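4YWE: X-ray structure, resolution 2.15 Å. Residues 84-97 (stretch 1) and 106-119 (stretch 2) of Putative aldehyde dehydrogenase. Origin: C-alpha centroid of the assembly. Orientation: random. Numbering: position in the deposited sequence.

Stretch 1 (84-97) RVTDSIEELAAIEA
Stretch 2 106-119: QARADAAALARYFE

Stretch 1 is helical from Arg84 to Asp87 and again from Ile89 to Ala97. Ser88 breaks the run, with phi/psi of -105/25. Stretch 2 is one helix throughout, near -66/-38. The axes of helices 89-97 and 106-119 approach to 8.1 Å, with N-to-C directions 125° apart. The register is therefore reversed: CA of Val85 lies 5.5 Å from CA of Ala115, CA of Ile89 5.5 Å from CA of Ala111, and CA of Ala93 4.7 Å from CA of Ala107.

The small alanine side chains accompany this close approach. Ala107 CB lies 3.4 Å from Ala93 O and 3.6 Å from Ala97 CB. Ile89 (m, t) brings CG2 to 4.2 Å from Ala111 CB. Val85 (t) is a knob among Ala111, Leu114, Ala115 and Phe118. Its CG1 is 3.8 Å from Leu114 CD2. Val85 CG2 meets the Phe118 ring at its edge, 4.1 Å from Phe118 CD2.

One salt bridge spans the helices. Arg108 (t, t, m) donates from NE to Glu90 OE1 at 2.9 Å and from NH2 to Glu90 OE2 at 2.8 Å. Glu90 is m, m.

Glu96 (t, p) and Asp110 (m) place like charges close, with Glu96 OE2 4.3 Å from Asp110 OD2. A water donates to both, 2.5 Å from Glu96 OE2 and 2.5 Å from Asp110 OD2, bridging the carboxylates.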

ATOM      1  N   ARG A  84     -19.880  -0.948  24.087  1.00 18.50           N
ATOM      2  CA  ARG A  84     -21.132  -0.408  24.608  1.00 19.26           C
ATOM      3  C   ARG A  84     -22.305  -0.828  23.729  1.00 18.33           C
ATOM      4  O   ARG A  84     -23.361  -1.213  24.231  1.00 20.89           O
ATOM      5  CB  ARG A  84     -21.069   1.119  24.706  1.00 19.77           C
ATOM      6  CG  ARG A  84     -20.101   1.647  25.754  1.00 25.57           C
ATOM      7  CD  ARG A  84     -20.521   1.255  27.164  1.00 31.74           C
ATOM      8  NE  ARG A  84     -21.823   1.804  27.531  1.00 35.34           N
ATOM      9  CZ  ARG A  84     -22.883   1.068  27.852  1.00 37.36           C
ATOM     10  NH1 ARG A  84     -22.797  -0.256  27.857  1.00 34.68           N
ATOM     11  NH2 ARG A  84     -24.029   1.655  28.174  1.00 39.11           N
ATOM     12  N   VAL A  85     -22.110  -0.751  22.415  1.00 18.64           N
ATOM     13  CA  VAL A  85     -23.134  -1.150  21.456  1.00 19.35           C
ATOM     14  C   VAL A  85     -23.439  -2.638  21.591  1.00 22.57           C
ATOM     15  O   VAL A  85     -24.603  -3.043  21.600  1.00 25.46           O
ATOM     16  CB  VAL A  85     -22.712  -0.806  20.012  1.00 18.39           C
ATOM     17  CG1 VAL A  85     -23.690  -1.402  19.010  1.00 16.41           C
ATOM     18  CG2 VAL A  85     -22.615   0.701  19.831  1.00 16.28           C
ATOM     19  N   THR A  86     -22.387  -3.446  21.698  1.00 24.14           N
ATOM     20  CA  THR A  86     -22.529  -4.892  21.855  1.00 26.95           C
ATOM     21  C   THR A  86     -23.349  -5.226  23.097  1.00 27.77           C
ATOM     22  O   THR A  86     -24.207  -6.108  23.068  1.00 31.04           O
ATOM     23  CB  THR A  86     -21.156  -5.587  21.945  1.00 27.18           C
ATOM     24  OG1 THR A  86     -20.476  -5.468  20.690  1.00 26.78           O
ATOM     25  CG2 THR A  86     -21.319  -7.063  22.283  1.00 24.25           C
ATOM     26  N   ASP A  87     -23.089  -4.511  24.185  1.00 29.82           N
ATOM     27  CA  ASP A  87     -23.841  -4.705  25.419  1.00 34.22           C
ATOM     28  C   ASP A  87     -25.276  -4.201  25.288  1.00 31.87           C
ATOM     29  O   ASP A  87     -26.163  -4.657  26.005  1.00 34.94           O
ATOM     30  CB  ASP A  87     -23.148  -4.003  26.588  1.00 42.32           C
ATOM     31  CG  ASP A  87     -22.242  -4.932  27.372  1.00 49.04           C
ATOM     32  OD1 ASP A  87     -22.570  -6.133  27.480  1.00 49.11           O
ATOM     33  OD2 ASP A  87     -21.204  -4.462  27.882  1.00 52.80           O
ATOM     34  N   SER A  88     -25.500  -3.266  24.372  1.00 26.88           N
ATOM     35  CA  SER A  88     -26.815  -2.654  24.213  1.00 24.12           C
ATOM     36  C   SER A  88     -27.543  -3.162  22.971  1.00 24.30           C
ATOM     37  O   SER A  88     -28.412  -2.475  22.436  1.00 22.38           O
ATOM     38  CB  SER A  88     -26.690  -1.130  24.148  1.00 22.93           C
ATOM     39  OG  SER A  88     -26.055  -0.615  25.304  1.00 23.54           O
ATOM     40  N   ILE A  89     -27.190  -4.362  22.521  1.00 19.66           N
ATOM     41  CA  ILE A  89     -27.782  -4.938  21.316  1.00 19.35           C
ATOM     42  C   ILE A  89     -29.292  -5.120  21.461  1.00 22.99           C
ATOM     43  O   ILE A  89     -30.053  -4.703  20.588  1.00 21.07           O
ATOM     44  CB  ILE A  89     -27.109  -6.275  20.953  1.00 23.82           C
ATOM     45  CG1 ILE A  89     -25.741  -6.022  20.316  1.00 26.62           C
ATOM     46  CG2 ILE A  89     -27.979  -7.072  19.993  1.00 22.36           C
ATOM     47  CD1 ILE A  89     -25.037  -7.282  19.859  1.00 27.21           C
ATOM     48  N   GLU A  90     -29.719  -5.737  22.559  1.00 20.87           N
ATOM     49  CA  GLU A  90     -31.139  -5.996  22.788  1.00 21.60           C
ATOM     50  C   GLU A  90     -31.941  -4.699  22.842  1.00 21.68           C
ATOM     51  O   GLU A  90     -33.031  -4.608  22.280  1.00 25.71           O
ATOM     52  CB  GLU A  90     -31.337  -6.792  24.079  1.00 29.04           C
ATOM     53  CG  GLU A  90     -30.754  -8.196  24.036  1.00 27.98           C
ATOM     54  CD  GLU A  90     -31.345  -9.037  22.921  1.00 30.76           C
ATOM     55  OE1 GLU A  90     -30.568  -9.709  22.209  1.00 33.10           O
ATOM     56  OE2 GLU A  90     -32.583  -9.030  22.758  1.00 22.97           O
ATOM     57  N   GLU A  91     -31.386  -3.699  23.520  1.00 24.14           N
ATOM     58  CA  GLU A  91     -32.026  -2.394  23.648  1.00 26.14           C
ATOM     59  C   GLU A  91     -32.133  -1.681  22.301  1.00 26.44           C
ATOM     60  O   GLU A  91     -33.189  -1.152  21.951  1.00 27.19           O
ATOM     61  CB  GLU A  91     -31.251  -1.526  24.643  1.00 28.35           C
ATOM     62  CG  GLU A  91     -31.703  -0.080  24.718  1.00 30.69           C
ATOM     63  CD  GLU A  91     -30.858   0.738  25.678  1.00 30.23           C
ATOM     64  OE1 GLU A  91     -29.993   0.148  26.359  1.00 29.47           O
ATOM     65  OE2 GLU A  91     -31.056   1.969  25.751  1.00 30.59           O
ATOM     66  N   LEU A  92     -31.039  -1.673  21.548  1.00 20.14           N
ATOM     67  CA  LEU A  92     -31.010  -1.007  20.250  1.00 19.81           C
ATOM     68  C   LEU A  92     -31.872  -1.737  19.225  1.00 19.32           C
ATOM     69  O   LEU A  92     -32.487  -1.107  18.363  1.00 19.10           O
ATOM     70  CB  LEU A  92     -29.573  -0.891  19.738  1.00 22.38           C
ATOM     71  CG  LEU A  92     -28.662   0.077  20.497  1.00 23.80           C
ATOM     72  CD1 LEU A  92     -27.227  -0.042  20.010  1.00 25.54           C
ATOM     73  CD2 LEU A  92     -29.162   1.507  20.352  1.00 18.52           C
ATOM     74  N   ALA A  93     -31.914  -3.062  19.320  1.00 19.57           N
ATOM     75  CA  ALA A  93     -32.712  -3.867  18.400  1.00 23.06           C
ATOM     76  C   ALA A  93     -34.202  -3.611  18.597  1.00 22.19           C
ATOM     77  O   ALA A  93     -34.962  -3.568  17.632  1.00 21.62           O
ATOM     78  CB  ALA A  93     -32.403  -5.346  18.576  1.00 25.72           C
ATOM     79  N   ALA A  94     -34.613  -3.445  19.849  1.00 21.06           N
ATOM     80  CA  ALA A  94     -36.012  -3.175  20.164  1.00 21.84           C
ATOM     81  C   ALA A  94     -36.445  -1.824  19.602  1.00 21.59           C
ATOM     82  O   ALA A  94     -37.546  -1.688  19.069  1.00 21.86           O
ATOM     83  CB  ALA A  94     -36.236  -3.222  21.669  1.00 22.74           C
ATOM     84  N   ILE A  95     -35.571  -0.832  19.720  1.00 22.76           N
ATOM     85  CA  ILE A  95     -35.856   0.510  19.225  1.00 25.82           C
ATOM     86  C   ILE A  95     -35.874   0.527  17.701  1.00 28.88           C
ATOM     87  O   ILE A  95     -36.788   1.083  17.088  1.00 30.77           O
ATOM     88  CB  ILE A  95     -34.836   1.525  19.768  1.00 27.56           C
ATOM     89  CG1 ILE A  95     -34.977   1.662  21.285  1.00 31.91           C
ATOM     90  CG2 ILE A  95     -35.020   2.878  19.099  1.00 26.00           C
ATOM     91  CD1 ILE A  95     -33.954   2.586  21.912  1.00 31.90           C
ATOM     92  N   GLU A  96     -34.863  -0.088  17.097  1.00 24.14           N
ATOM     93  CA  GLU A  96     -34.733  -0.117  15.644  1.00 24.48           C
ATOM     94  C   GLU A  96     -35.910  -0.830  14.988  1.00 24.63           C
ATOM     95  O   GLU A  96     -36.489  -0.330  14.025  1.00 19.02           O
ATOM     96  CB  GLU A  96     -33.421  -0.793  15.240  1.00 24.94           C
ATOM     97  CG  GLU A  96     -33.111  -0.733  13.752  1.00 25.97           C
ATOM     98  CD  GLU A  96     -32.452   0.570  13.342  1.00 27.31           C
ATOM     99  OE1 GLU A  96     -33.003   1.648  13.651  1.00 28.07           O
ATOM    100  OE2 GLU A  96     -31.376   0.516  12.709  1.00 26.93           O
ATOM    101  N   ALA A  97     -36.260  -1.998  15.519  1.00 23.31           N
ATOM    102  CA  ALA A  97     -37.350  -2.804  14.974  1.00 23.42           C
ATOM    103  C   ALA A  97     -38.693  -2.091  15.084  1.00 23.72           C
ATOM    104  O   ALA A  97     -39.535  -2.194  14.194  1.00 20.83           O
ATOM    105  CB  ALA A  97     -37.414  -4.147  15.679  1.00 21.86           C
ATOM    106  N   GLN A 106     -33.544  -9.423  12.400  1.00 20.61           N
ATOM    107  CA  GLN A 106     -32.805  -8.513  11.529  1.00 23.75           C
ATOM    108  C   GLN A 106     -32.338  -7.276  12.291  1.00 24.41           C
ATOM    109  O   GLN A 106     -31.230  -6.780  12.074  1.00 17.19           O
ATOM    110  CB  GLN A 106     -33.666  -8.103  10.331  1.00 17.97           C
ATOM    111  CG  GLN A 106     -34.096  -9.268   9.451  1.00 18.25           C
ATOM    112  CD  GLN A 106     -34.989  -8.841   8.301  1.00 24.77           C
ATOM    113  OE1 GLN A 106     -34.892  -7.717   7.807  1.00 24.03           O
ATOM    114  NE2 GLN A 106     -35.868  -9.737   7.869  1.00 18.75           N
ATOM    115  N   ALA A 107     -33.188  -6.783  13.186  1.00 25.67           N
ATOM    116  CA  ALA A 107     -32.862  -5.616  13.998  1.00 21.88           C
ATOM    117  C   ALA A 107     -31.684  -5.903  14.921  1.00 19.75           C
ATOM    118  O   ALA A 107     -30.888  -5.015  15.221  1.00 19.61           O
ATOM    119  CB  ALA A 107     -34.070  -5.180  14.804  1.00 26.17           C
ATOM    120  N   ARG A 108     -31.579  -7.149  15.371  1.00 22.10           N
ATOM    121  CA  ARG A 108     -30.470  -7.569  16.217  1.00 21.69           C
ATOM    122  C   ARG A 108     -29.182  -7.658  15.403  1.00 22.21           C
ATOM    123  O   ARG A 108     -28.105  -7.297  15.882  1.00 18.42           O
ATOM    124  CB  ARG A 108     -30.777  -8.915  16.880  1.00 23.24           C
ATOM    125  CG  ARG A 108     -29.643  -9.458  17.735  1.00 28.68           C
ATOM    126  CD  ARG A 108     -30.037 -10.739  18.457  1.00 32.56           C
ATOM    127  NE  ARG A 108     -31.021 -10.502  19.509  1.00 34.25           N
ATOM    128  CZ  ARG A 108     -32.321 -10.755  19.390  1.00 35.32           C
ATOM    129  NH1 ARG A 108     -32.799 -11.260  18.262  1.00 39.70           N
ATOM    130  NH2 ARG A 108     -33.141 -10.507  20.403  1.00 32.89           N
ATOM    131  N   ALA A 109     -29.304  -8.136  14.167  1.00 19.32           N
ATOM    132  CA  ALA A 109     -28.158  -8.265  13.278  1.00 18.23           C
ATOM    133  C   ALA A 109     -27.590  -6.894  12.926  1.00 22.03           C
ATOM    134  O   ALA A 109     -26.375  -6.728  12.794  1.00 20.72           O
ATOM    135  CB  ALA A 109     -28.547  -9.021  12.016  1.00 16.89           C
ATOM    136  N   ASP A 110     -28.477  -5.914  12.777  1.00 17.89           N
ATOM    137  CA  ASP A 110     -28.073  -4.545  12.476  1.00 20.49           C
ATOM    138  C   ASP A 110     -27.226  -3.958  13.600  1.00 22.42           C
ATOM    139  O   ASP A 110     -26.217  -3.299  13.350  1.00 20.13           O
ATOM    140  CB  ASP A 110     -29.299  -3.664  12.231  1.00 19.08           C
ATOM    141  CG  ASP A 110     -29.894  -3.861  10.852  1.00 21.69           C
ATOM    142  OD1 ASP A 110     -29.443  -4.774  10.130  1.00 20.21           O
ATOM    143  OD2 ASP A 110     -30.819  -3.101  10.493  1.00 23.86           O
ATOM    144  N   ALA A 111     -27.646  -4.202  14.837  1.00 23.11           N
ATOM    145  CA  ALA A 111     -26.926  -3.710  16.005  1.00 22.93           C
ATOM    146  C   ALA A 111     -25.561  -4.377  16.121  1.00 16.21           C
ATOM    147  O   ALA A 111     -24.579  -3.738  16.497  1.00 21.47           O
ATOM    148  CB  ALA A 111     -27.741  -3.942  17.267  1.00 17.26           C
ATOM    149  N   ALA A 112     -25.506  -5.665  15.798  1.00 20.01           N
ATOM    150  CA  ALA A 112     -24.252  -6.407  15.822  1.00 18.01           C
ATOM    151  C   ALA A 112     -23.309  -5.878  14.748  1.00 17.95           C
ATOM    152  O   ALA A 112     -22.099  -5.795  14.957  1.00 18.75           O
ATOM    153  CB  ALA A 112     -24.506  -7.896  15.628  1.00 16.61           C
ATOM    154  N   ALA A 113     -23.876  -5.523  13.600  1.00 17.86           N
ATOM    155  CA  ALA A 113     -23.105  -4.940  12.510  1.00 15.61           C
ATOM    156  C   ALA A 113     -22.581  -3.566  12.912  1.00 18.53           C
ATOM    157  O   ALA A 113     -21.447  -3.206  12.591  1.00 17.79           O
ATOM    158  CB  ALA A 113     -23.951  -4.840  11.253  1.00 14.25           C
ATOM    159  N   LEU A 114     -23.419  -2.807  13.613  1.00 19.12           N
ATOM    160  CA  LEU A 114     -23.039  -1.493  14.119  1.00 18.00           C
ATOM    161  C   LEU A 114     -21.818  -1.591  15.029  1.00 21.48           C
ATOM    162  O   LEU A 114     -20.896  -0.781  14.937  1.00 14.02           O
ATOM    163  CB  LEU A 114     -24.205  -0.854  14.876  1.00 17.03           C
ATOM    164  CG  LEU A 114     -23.907   0.474  15.573  1.00 17.36           C
ATOM    165  CD1 LEU A 114     -23.463   1.517  14.565  1.00 17.73           C
ATOM    166  CD2 LEU A 114     -25.121   0.958  16.345  1.00 18.81           C
ATOM    167  N   ALA A 115     -21.822  -2.593  15.902  1.00 14.85           N
ATOM    168  CA  ALA A 115     -20.703  -2.824  16.806  1.00 15.00           C
ATOM    169  C   ALA A 115     -19.463  -3.267  16.035  1.00 17.84           C
ATOM    170  O   ALA A 115     -18.336  -2.950  16.416  1.00 17.05           O
ATOM    171  CB  ALA A 115     -21.075  -3.861  17.854  1.00 15.69           C
ATOM    172  N   ARG A 116     -19.678  -4.000  14.947  1.00 14.33           N
ATOM    173  CA  ARG A 116     -18.579  -4.503  14.134  1.00 16.75           C
ATOM    174  C   ARG A 116     -17.911  -3.360  13.373  1.00 15.96           C
ATOM    175  O   ARG A 116     -16.688  -3.333  13.231  1.00 13.18           O
ATOM    176  CB  ARG A 116     -19.076  -5.584  13.167  1.00 14.01           C
ATOM    177  CG  ARG A 116     -18.014  -6.121  12.215  1.00 19.11           C
ATOM    178  CD  ARG A 116     -16.755  -6.567  12.953  1.00 19.45           C
ATOM    179  NE  ARG A 116     -15.710  -6.994  12.025  1.00 21.68           N
ATOM    180  CZ  ARG A 116     -14.411  -7.008  12.311  1.00 20.42           C
ATOM    181  NH1 ARG A 116     -13.985  -6.610  13.502  1.00 16.26           N
ATOM    182  NH2 ARG A 116     -13.537  -7.414  11.401  1.00 13.51           N
ATOM    183  N   TYR A 117     -18.716  -2.417  12.894  1.00 18.17           N
ATOM    184  CA  TYR A 117     -18.186  -1.226  12.234  1.00 14.01           C
ATOM    185  C   TYR A 117     -17.233  -0.465  13.150  1.00 16.94           C
ATOM    186  O   TYR A 117     -16.120  -0.115  12.753  1.00 12.45           O
ATOM    187  CB  TYR A 117     -19.319  -0.301  11.785  1.00 16.52           C
ATOM    188  CG  TYR A 117     -19.916  -0.663  10.446  1.00 18.62           C
ATOM    189  CD1 TYR A 117     -19.126  -0.708   9.304  1.00 20.32           C
ATOM    190  CD2 TYR A 117     -21.270  -0.940  10.318  1.00 19.29           C
ATOM    191  CE1 TYR A 117     -19.666  -1.035   8.076  1.00 20.30           C
ATOM    192  CE2 TYR A 117     -21.821  -1.263   9.092  1.00 21.27           C
ATOM    193  CZ  TYR A 117     -21.014  -1.309   7.976  1.00 22.26           C
ATOM    194  OH  TYR A 117     -21.555  -1.632   6.755  1.00 26.59           O
ATOM    195  N   PHE A 118     -17.678  -0.217  14.379  1.00 13.19           N
ATOM    196  CA  PHE A 118     -16.881   0.533  15.341  1.00 18.09           C
ATOM    197  C   PHE A 118     -15.641  -0.250  15.761  1.00 13.40           C
ATOM    198  O   PHE A 118     -14.573   0.328  15.948  1.00 17.53           O
ATOM    199  CB  PHE A 118     -17.727   0.898  16.563  1.00 18.80           C
ATOM    200  CG  PHE A 118     -18.775   1.939  16.281  1.00 18.83           C
ATOM    201  CD1 PHE A 118     -18.523   2.969  15.391  1.00 18.87           C
ATOM    202  CD2 PHE A 118     -20.013   1.882  16.898  1.00 20.80           C
ATOM    203  CE1 PHE A 118     -19.483   3.928  15.124  1.00 19.29           C
ATOM    204  CE2 PHE A 118     -20.978   2.839  16.636  1.00 20.35           C
ATOM    205  CZ  PHE A 118     -20.713   3.862  15.747  1.00 19.79           C
ATOM    206  N   GLU A 119     -15.784  -1.564  15.894  1.00 19.54           N
ATOM    207  CA  GLU A 119     -14.658  -2.427  16.243  1.00 17.84           C
ATOM    208  C   GLU A 119     -13.591  -2.416  15.152  1.00 15.64           C
ATOM    209  O   GLU A 119     -12.396  -2.297  15.435  1.00 15.21           O
ATOM    210  CB  GLU A 119     -15.134  -3.861  16.482  1.00 14.22           C
ATOM    211  CG  GLU A 119     -14.018  -4.830  16.836  1.00 21.42           C
ATOM    212  CD  GLU A 119     -14.493  -6.269  16.906  1.00 22.08           C
ATOM    213  OE1 GLU A 119     -15.238  -6.697  15.998  1.00 20.50           O
ATOM    214  OE2 GLU A 119     -14.122  -6.971  17.869  1.00 21.92           O
TER
HETATM  215  O   HOH W   1     -30.099  -0.734  10.919  1.00 10.80           O